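Local coordinates for NADPH-flavin oxidoreductase (Helicobacter pylori, PDB 2H0U), which uses bound FMN to transfer electrons from NAD(P)H to flavin, as an oxidoreductase of the nitroreductase family, at the interface of chains A and B. Numbering follows the deposited sequence. Chains: chain A/B, NADPH-flavin oxidoreductase.

Contacts 1 and 2 are neighbours, with centres of their C-alpha atoms about 11 Å apart, and they share A:Arg38 at the end of helix 27-38 and B:Ile212 at the end of helix 209-212. Together they follow the C-terminal arm of chain B, from the FMN-binding residues B:Lys204 and B:Arg206 to strand 213-216, across chain A. Contact 3 lies about 19 Å from contact 2 and about 26 Å from contact 1, measured between the same centres, and involves the FMN-site loop after strand 159-163. Two-fold symmetry repeats all three; contacts 2 and 3 include FMN-site residues, so interface and flavin pockets probably depend on each other.

Contact 1: the interface of chains A and B. Residues chain A 30, 34, 38, 51, 53; chain B 209, 212-214.
A:Met51 and B:Tyr213 form a parallel beta bridge between two copies of the protein, an intermolecular strand pairing by which the C-terminal strand 213-216 of chain B extends the sheet of chain A beside strand 49-54 and ties the dimer together. The selenomethionine A:Met51 gives its N-H to B:Ile212 O at 2.8 Å, and its own O receives B:Glu214 N at 2.9 Å. One step on, A:Leu53 N reaches B:Glu214 O at 2.9 Å. With CG anti to its backbone N (chi1 174°), B:Tyr213 sends its ring between helix 27-38 and the strand. A:Val34 crosses it at about a right angle: CG1 sits over one ring face, 3.6 Å from B:Tyr213 CG, while A:Val34 CG2 touches the phenol end, 3.7 Å from B:Tyr213 CZ. A:Met51 CB meets the ring at its edge. At the tip, A:Trp30 NE1 donates to the phenol oxygen B:Tyr213 OH at 3.0 Å, with the oxygen in the indole plane, and A:Leu53 lies alongside, its CB 3.5 Å from B:Tyr213 OH. The tyrosine is thus gripped on a face, at an edge and at its hydroxyl. Farther along the helix, the aliphatic part of A:Arg38 crosses B:Ile212, with A:Arg38 CG 3.7 Å from B:Ile212 CD1. The site anchors the C-terminal arm of one subunit on the other, an exchange of arms, repeated by the two-fold, that probably stabilises the dimer.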
loop_
_atom_site.group_PDB
_atom_site.type_symbol
_atom_site.label_atom_id
_atom_site.label_comp_id
_atom_site.label_asym_id
_atom_site.label_seq_id
_atom_site.Cartn_x
_atom_site.Cartn_y
_atom_site.Cartn_z
ATOM N N TRP A 30 -18.338 6.466 8.829
ATOM C CA TRP A 30 -16.942 6.821 9.136
ATOM C C TRP A 30 -16.323 5.806 10.106
ATOM O O TRP A 30 -15.173 5.396 9.936
ATOM C CB TRP A 30 -16.773 8.284 9.594
ATOM C CG TRP A 30 -15.308 8.556 9.807
ATOM C CD1 TRP A 30 -14.640 8.715 11.009
ATOM C CD2 TRP A 30 -14.321 8.596 8.785
ATOM N NE1 TRP A 30 -13.270 8.883 10.767
ATOM C CE2 TRP A 30 -13.056 8.795 9.417
ATOM C CE3 TRP A 30 -14.374 8.473 7.369
ATOM C CZ2 TRP A 30 -11.855 8.876 8.692
ATOM C CZ3 TRP A 30 -13.166 8.559 6.652
ATOM C CH2 TRP A 30 -11.929 8.737 7.313
ATOM N N VAL A 34 -12.879 3.523 9.589
ATOM C CA VAL A 34 -11.748 3.500 10.539
ATOM C C VAL A 34 -11.476 2.037 10.924
ATOM O O VAL A 34 -10.318 1.609 11.006
ATOM C CB VAL A 34 -12.060 4.301 11.839
ATOM C CG1 VAL A 34 -10.924 4.065 12.877
ATOM C CG2 VAL A 34 -12.175 5.759 11.522
ATOM N N ARG A 38 -8.198 -0.190 10.861
ATOM C CA ARG A 38 -7.756 -1.031 12.018
ATOM C C ARG A 38 -7.434 -2.491 11.626
ATOM O O ARG A 38 -6.438 -3.062 12.060
ATOM C CB ARG A 38 -8.810 -1.036 13.129
ATOM C CG ARG A 38 -8.278 -1.603 14.449
ATOM C CD ARG A 38 -9.316 -1.503 15.588
ATOM N NE ARG A 38 -10.352 -2.534 15.438
ATOM C CZ ARG A 38 -10.278 -3.772 15.936
ATOM N NH1 ARG A 38 -9.219 -4.151 16.660
ATOM N NH2 ARG A 38 -11.291 -4.631 15.708
HETATM N N MSE A 51 -3.367 6.313 12.968
HETATM C CA MSE A 51 -4.081 7.281 12.115
HETATM C C MSE A 51 -4.579 8.489 12.905
HETATM O O MSE A 51 -5.123 8.311 14.006
HETATM C CB MSE A 51 -5.310 6.580 11.520
HETATM C CG MSE A 51 -4.913 5.495 10.502
HETATM SE SE MSE A 51 -6.462 4.599 9.742
HETATM C CE MSE A 51 -7.014 3.640 11.333
ATOM N N LEU A 53 -7.349 11.721 12.586
ATOM C CA LEU A 53 -8.374 12.489 11.869
ATOM C C LEU A 53 -8.182 13.988 12.136
ATOM O O LEU A 53 -8.286 14.447 13.288
ATOM C CB LEU A 53 -9.787 12.077 12.274
ATOM C CG LEU A 53 -10.925 12.850 11.563
ATOM C CD1 LEU A 53 -11.022 12.442 10.074
ATOM C CD2 LEU A 53 -12.271 12.656 12.258
ATOM N N THR B 209 -9.244 0.255 18.738
ATOM C CA THR B 209 -9.379 1.527 17.999
ATOM C C THR B 209 -8.573 2.690 18.595
ATOM O O THR B 209 -7.863 3.351 17.854
ATOM C CB THR B 209 -10.838 1.931 17.845
ATOM O OG1 THR B 209 -11.556 0.840 17.270
ATOM C CG2 THR B 209 -10.971 3.149 16.901
ATOM N N ILE B 212 -4.798 2.947 17.743
ATOM C CA ILE B 212 -4.320 3.186 16.383
ATOM C C ILE B 212 -5.070 4.310 15.640
ATOM O O ILE B 212 -4.860 4.533 14.449
ATOM C CB ILE B 212 -4.259 1.853 15.554
ATOM C CG1 ILE B 212 -5.594 1.072 15.640
ATOM C CG2 ILE B 212 -3.043 0.994 16.071
ATOM C CD1 ILE B 212 -6.784 1.749 14.879
ATOM N N TYR B 213 -5.912 5.039 16.372
ATOM C CA TYR B 213 -6.722 6.087 15.752
ATOM C C TYR B 213 -7.035 7.167 16.754
ATOM O O TYR B 213 -7.486 6.869 17.873
ATOM C CB TYR B 213 -8.014 5.496 15.208
ATOM C CG TYR B 213 -8.980 6.546 14.664
ATOM C CD1 TYR B 213 -8.762 7.167 13.419
ATOM C CD2 TYR B 213 -10.135 6.868 15.376
ATOM C CE1 TYR B 213 -9.684 8.120 12.925
ATOM C CE2 TYR B 213 -11.032 7.793 14.907
ATOM C CZ TYR B 213 -10.803 8.419 13.689
ATOM O OH TYR B 213 -11.731 9.333 13.247
ATOM N N GLU B 214 -6.819 8.416 16.353
ATOM C CA GLU B 214 -7.129 9.530 17.237
ATOM C C GLU B 214 -7.666 10.751 16.465
ATOM O O GLU B 214 -7.220 11.043 15.355
ATOM C CB GLU B 214 -5.866 9.867 18.043
ATOM C CG GLU B 214 -5.846 11.213 18.642
ATOM C CD GLU B 214 -4.669 11.408 19.561
ATOM O OE1 GLU B 214 -3.578 10.895 19.236
ATOM O OE2 GLU B 214 -4.859 12.064 20.604
#

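Contact 2: the interface of chains A and B. Residues chain A 38-41, 47, 104; chain B 204-207, 212.
B:Arg206, an FMN-site residue of this nitroreductase-family protein, pushes its side chain into chain A just beyond helix 27-38. Here the packing is close: B:Arg206 CD lies 3.4 Å from A:Glu47 CD, the carboxylate carbon, with A:Leu39 CD2 farther off beside B:Arg206 CG. A bend at chi2 (-61°) turns the guanidinium towards the backbone of chain A, where B:Arg206 NE donates to A:Ala40 O at 3.0 Å from above the carbonyl plane; the NH2 bonds to A:Leu39 O and A:Ala40 O are weak. NH1 hydrogen-bonds within chain B to B:Thr205 O, which lies in the guanidinium plane. A:Glu47 crosses B:Arg206 obliquely without a salt bridge, and its OE1 instead takes the backbone N of B:Trp207 at 2.8 Å through the syn lone pair. A:Arg38, bent at chi3 (76°), brings NH1 to B:Trp207 O at 2.9 Å, with that oxygen in the guanidinium plane.

The A:Lys104 side appears looser, resting mainly on polar bonds from the end of a long chain. Its amine NZ reaches B:Thr205 OG1 at 2.9 Å and B:Thr205 O at 3.0 Å, approaching the latter from the face opposite B:Arg206 NH1. That shared carbonyl probably eases the nearness of two groups likely to be positive, A:Lys104 NZ and B:Arg206 NH1 being 4.1 Å apart.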
loop_
_atom_site.group_PDB
_atom_site.type_symbol
_atom_site.label_atom_id
_atom_site.label_comp_id
_atom_site.label_asym_id
_atom_site.label_seq_id
_atom_site.Cartn_x
_atom_site.Cartn_y
_atom_site.Cartn_z
ATOM N N ARG A 38 -8.198 -0.190 10.861
ATOM C CA ARG A 38 -7.756 -1.031 12.018
ATOM C C ARG A 38 -7.434 -2.491 11.626
ATOM O O ARG A 38 -6.438 -3.062 12.060
ATOM C CB ARG A 38 -8.810 -1.036 13.129
ATOM C CG ARG A 38 -8.278 -1.603 14.449
ATOM C CD ARG A 38 -9.316 -1.503 15.588
ATOM N NE ARG A 38 -10.352 -2.534 15.438
ATOM C CZ ARG A 38 -10.278 -3.772 15.936
ATOM N NH1 ARG A 38 -9.219 -4.151 16.660
ATOM N NH2 ARG A 38 -11.291 -4.631 15.708
ATOM N N LEU A 39 -8.242 -3.040 10.741
ATOM C CA LEU A 39 -8.143 -4.455 10.368
ATOM C C LEU A 39 -7.169 -4.731 9.240
ATOM O O LEU A 39 -6.989 -5.900 8.861
ATOM C CB LEU A 39 -9.532 -4.980 9.978
ATOM C CG LEU A 39 -10.524 -4.917 11.150
ATOM C CD1 LEU A 39 -11.868 -5.285 10.598
ATOM C CD2 LEU A 39 -10.126 -5.913 12.283
ATOM N N ALA A 40 -6.520 -3.698 8.697
ATOM C CA ALA A 40 -5.548 -3.943 7.629
ATOM C C ALA A 40 -4.408 -4.868 8.042
ATOM O O ALA A 40 -3.974 -4.852 9.210
ATOM C CB ALA A 40 -4.966 -2.609 7.101
ATOM N N PRO A 41 -3.894 -5.677 7.083
ATOM C CA PRO A 41 -2.708 -6.537 7.374
ATOM C C PRO A 41 -1.435 -5.745 7.324
ATOM O O PRO A 41 -1.382 -4.661 6.690
ATOM C CB PRO A 41 -2.705 -7.555 6.231
ATOM C CG PRO A 41 -3.403 -6.773 5.027
ATOM C CD PRO A 41 -4.413 -5.835 5.702
ATOM N N GLU A 47 1.439 -3.994 12.805
ATOM C CA GLU A 47 0.561 -2.790 12.803
ATOM C C GLU A 47 1.363 -1.543 13.172
ATOM O O GLU A 47 1.016 -0.846 14.140
ATOM C CB GLU A 47 -0.593 -2.949 13.822
ATOM C CG GLU A 47 -1.536 -4.084 13.590
ATOM C CD GLU A 47 -2.427 -4.341 14.832
ATOM O OE1 GLU A 47 -3.240 -3.460 15.182
ATOM O OE2 GLU A 47 -2.338 -5.435 15.393
ATOM N N LYS A 104 -0.707 -10.090 20.090
ATOM C CA LYS A 104 -0.524 -11.463 19.611
ATOM C C LYS A 104 -0.493 -12.489 20.753
ATOM O O LYS A 104 -0.652 -13.695 20.526
ATOM C CB LYS A 104 0.740 -11.575 18.722
ATOM C CG LYS A 104 0.777 -10.604 17.502
ATOM C CD LYS A 104 -0.507 -10.686 16.670
ATOM C CE LYS A 104 -0.542 -9.623 15.546
ATOM N NZ LYS A 104 -1.814 -9.752 14.741
ATOM N N LYS B 204 -9.056 -12.237 13.445
ATOM C CA LYS B 204 -8.207 -11.051 13.495
ATOM C C LYS B 204 -7.735 -10.796 14.914
ATOM O O LYS B 204 -8.514 -10.942 15.866
ATOM C CB LYS B 204 -8.990 -9.830 13.002
ATOM C CG LYS B 204 -9.231 -9.841 11.542
ATOM C CD LYS B 204 -8.026 -9.227 10.796
ATOM C CE LYS B 204 -8.230 -9.235 9.256
ATOM N NZ LYS B 204 -8.040 -10.638 8.668
ATOM N N THR B 205 -6.462 -10.424 15.054
ATOM C CA THR B 205 -5.975 -9.813 16.282
ATOM C C THR B 205 -5.360 -8.486 15.904
ATOM O O THR B 205 -4.438 -8.436 15.078
ATOM C CB THR B 205 -4.920 -10.671 17.036
ATOM O OG1 THR B 205 -3.908 -11.125 16.118
ATOM C CG2 THR B 205 -5.607 -11.889 17.725
ATOM N N ARG B 206 -5.874 -7.427 16.493
ATOM C CA ARG B 206 -5.405 -6.057 16.186
ATOM C C ARG B 206 -5.408 -5.223 17.450
ATOM O O ARG B 206 -6.146 -5.540 18.394
ATOM C CB ARG B 206 -6.348 -5.378 15.156
ATOM C CG ARG B 206 -6.309 -5.936 13.709
ATOM C CD ARG B 206 -4.922 -5.797 13.058
ATOM N NE ARG B 206 -4.970 -6.212 11.648
ATOM C CZ ARG B 206 -4.906 -7.471 11.229
ATOM N NH1 ARG B 206 -4.719 -8.467 12.083
ATOM N NH2 ARG B 206 -5.008 -7.731 9.938
ATOM N N TRP B 207 -4.646 -4.127 17.467
ATOM C CA TRP B 207 -4.844 -3.111 18.501
ATOM C C TRP B 207 -6.299 -2.638 18.511
ATOM O O TRP B 207 -6.940 -2.602 17.467
ATOM C CB TRP B 207 -3.977 -1.877 18.282
ATOM C CG TRP B 207 -2.507 -2.068 18.535
ATOM C CD1 TRP B 207 -1.509 -1.973 17.600
ATOM C CD2 TRP B 207 -1.863 -2.342 19.782
ATOM N NE1 TRP B 207 -0.277 -2.187 18.184
ATOM C CE2 TRP B 207 -0.465 -2.415 19.527
ATOM C CE3 TRP B 207 -2.315 -2.520 21.104
ATOM C CZ2 TRP B 207 0.463 -2.689 20.531
ATOM C CZ3 TRP B 207 -1.376 -2.772 22.097
ATOM C CH2 TRP B 207 -0.009 -2.847 21.809
ATOM N N ILE B 212 -4.798 2.947 17.743
ATOM C CA ILE B 212 -4.320 3.186 16.383
ATOM C C ILE B 212 -5.070 4.310 15.640
ATOM O O ILE B 212 -4.860 4.533 14.449
ATOM C CB ILE B 212 -4.259 1.853 15.554
ATOM C CG1 ILE B 212 -5.594 1.072 15.640
ATOM C CG2 ILE B 212 -3.043 0.994 16.071
ATOM C CD1 ILE B 212 -6.784 1.749 14.879
#

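Contact 3: the interface of chains A and B. Residues chain A 43, 121, 125-126, 137; chain B 164-166.
A:Ser43 and A:Trp137 both hydrogen-bond to the carboxylate of B:Glu164, a residue of the FMN pocket in the loop after strand 159-163. B:Glu164 OE1 accepts both. A:Ser43 OG, in 3-10 helix 43-45, reaches it at 2.7 Å from well above the carboxylate plane; A:Trp137 NE1, from helix 131-155, reaches it at 2.8 Å on the syn side and from the opposite face. The indole bond is nearly straight, 177° at the hydrogen, and OE1 lies in the ring plane, although that ring is turned 54° from the carboxylate. Donors on opposite faces of OE1 would restrain the turn of the carboxylate.

Apolar contacts support the stem of the same side chain. A:Phe121, on helix 113-125, crosses B:Glu164 at about a right angle; with CG anti to the backbone N (chi1 167°), its ring tip CZ comes 3.6 Å from B:Glu164 CB. The selenium of selenomethionine A:Met126 also approaches this stem, though that residue is poorly ordered. Next along the loop, B:Gly165 CA packs 3.9 Å from A:Phe121 CE1.

Backbone oxygens of the loop also touch chain A and may help to position the FMN-binding segment. A:Asp125 CB lies 3.3 Å from B:Tyr166 O. At the rim of the phenyl ring, B:Glu164 O sits in the ring plane, 3.3 Å from A:Phe121 CE1.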
loop_
_atom_site.group_PDB
_atom_site.type_symbol
_atom_site.label_atom_id
_atom_site.label_comp_id
_atom_site.label_asym_id
_atom_site.label_seq_id
_atom_site.Cartn_x
_atom_site.Cartn_y
_atom_site.Cartn_z
ATOM N N SER A 43 3.156 -6.447 7.604
ATOM C CA SER A 43 4.250 -7.408 7.706
ATOM C C SER A 43 4.495 -7.795 9.170
ATOM O O SER A 43 4.632 -6.912 10.039
ATOM C CB SER A 43 5.507 -6.816 7.089
ATOM O OG SER A 43 6.504 -7.828 7.020
ATOM N N PHE A 121 15.407 -11.296 8.832
ATOM C CA PHE A 121 14.471 -10.831 7.822
ATOM C C PHE A 121 14.677 -9.352 7.541
ATOM O O PHE A 121 14.825 -8.956 6.393
ATOM C CB PHE A 121 13.063 -11.088 8.339
ATOM C CG PHE A 121 11.974 -10.397 7.565
ATOM C CD1 PHE A 121 11.752 -10.673 6.209
ATOM C CD2 PHE A 121 11.106 -9.540 8.222
ATOM C CE1 PHE A 121 10.695 -10.072 5.507
ATOM C CE2 PHE A 121 10.046 -8.929 7.529
ATOM C CZ PHE A 121 9.850 -9.193 6.166
ATOM N N ASP A 125 17.436 -10.002 4.720
ATOM C CA ASP A 125 16.481 -10.212 3.619
ATOM C C ASP A 125 16.018 -8.904 3.007
ATOM O O ASP A 125 15.938 -8.804 1.772
ATOM C CB ASP A 125 15.253 -11.002 4.068
ATOM C CG ASP A 125 15.572 -12.446 4.398
ATOM O OD1 ASP A 125 16.572 -12.957 3.917
ATOM O OD2 ASP A 125 14.808 -13.073 5.142
HETATM N N MSE A 126 15.691 -7.919 3.849
HETATM C CA MSE A 126 15.108 -6.648 3.390
HETATM C C MSE A 126 16.036 -5.419 3.437
HETATM O O MSE A 126 15.658 -4.308 3.016
HETATM C CB MSE A 126 13.810 -6.363 4.173
HETATM C CG MSE A 126 12.875 -7.507 4.116
HETATM SE SE MSE A 126 11.010 -6.964 4.125
HETATM C CE MSE A 126 11.070 -5.099 3.591
ATOM N N TRP A 137 9.854 1.182 5.393
ATOM C CA TRP A 137 9.250 -0.157 5.495
ATOM C C TRP A 137 7.890 -0.142 6.258
ATOM O O TRP A 137 6.882 -0.675 5.786
ATOM C CB TRP A 137 10.219 -1.163 6.137
ATOM C CG TRP A 137 9.571 -2.497 6.407
ATOM C CD1 TRP A 137 9.209 -3.455 5.480
ATOM C CD2 TRP A 137 9.195 -3.010 7.695
ATOM N NE1 TRP A 137 8.634 -4.530 6.137
ATOM C CE2 TRP A 137 8.631 -4.281 7.491
ATOM C CE3 TRP A 137 9.290 -2.501 9.015
ATOM C CZ2 TRP A 137 8.153 -5.074 8.558
ATOM C CZ3 TRP A 137 8.818 -3.285 10.079
ATOM C CH2 TRP A 137 8.263 -4.582 9.829
ATOM N N GLU B 164 6.589 -10.803 2.101
ATOM C CA GLU B 164 7.871 -10.115 2.122
ATOM C C GLU B 164 9.020 -11.075 2.467
ATOM O O GLU B 164 10.176 -10.692 2.335
ATOM C CB GLU B 164 7.859 -8.972 3.171
ATOM C CG GLU B 164 7.141 -7.680 2.698
ATOM C CD GLU B 164 7.127 -6.605 3.804
ATOM O OE1 GLU B 164 7.722 -6.847 4.875
ATOM O OE2 GLU B 164 6.578 -5.510 3.570
ATOM N N GLY B 165 8.691 -12.284 2.905
ATOM C CA GLY B 165 9.684 -13.256 3.438
ATOM C C GLY B 165 10.522 -13.999 2.383
ATOM O O GLY B 165 10.352 -15.205 2.149
ATOM N N TYR B 166 11.430 -13.262 1.755
ATOM C CA TYR B 166 12.387 -13.795 0.794
ATOM C C TYR B 166 13.618 -12.888 0.872
ATOM O O TYR B 166 13.536 -11.734 1.318
ATOM C CB TYR B 166 11.786 -13.802 -0.630
ATOM C CG TYR B 166 11.319 -12.433 -1.040
ATOM C CD1 TYR B 166 12.222 -11.505 -1.602
ATOM C CD2 TYR B 166 9.998 -12.048 -0.816
ATOM C CE1 TYR B 166 11.812 -10.238 -1.945
ATOM C CE2 TYR B 166 9.552 -10.750 -1.159
ATOM C CZ TYR B 166 10.452 -9.866 -1.711
ATOM O OH TYR B 166 10.038 -8.596 -2.024
#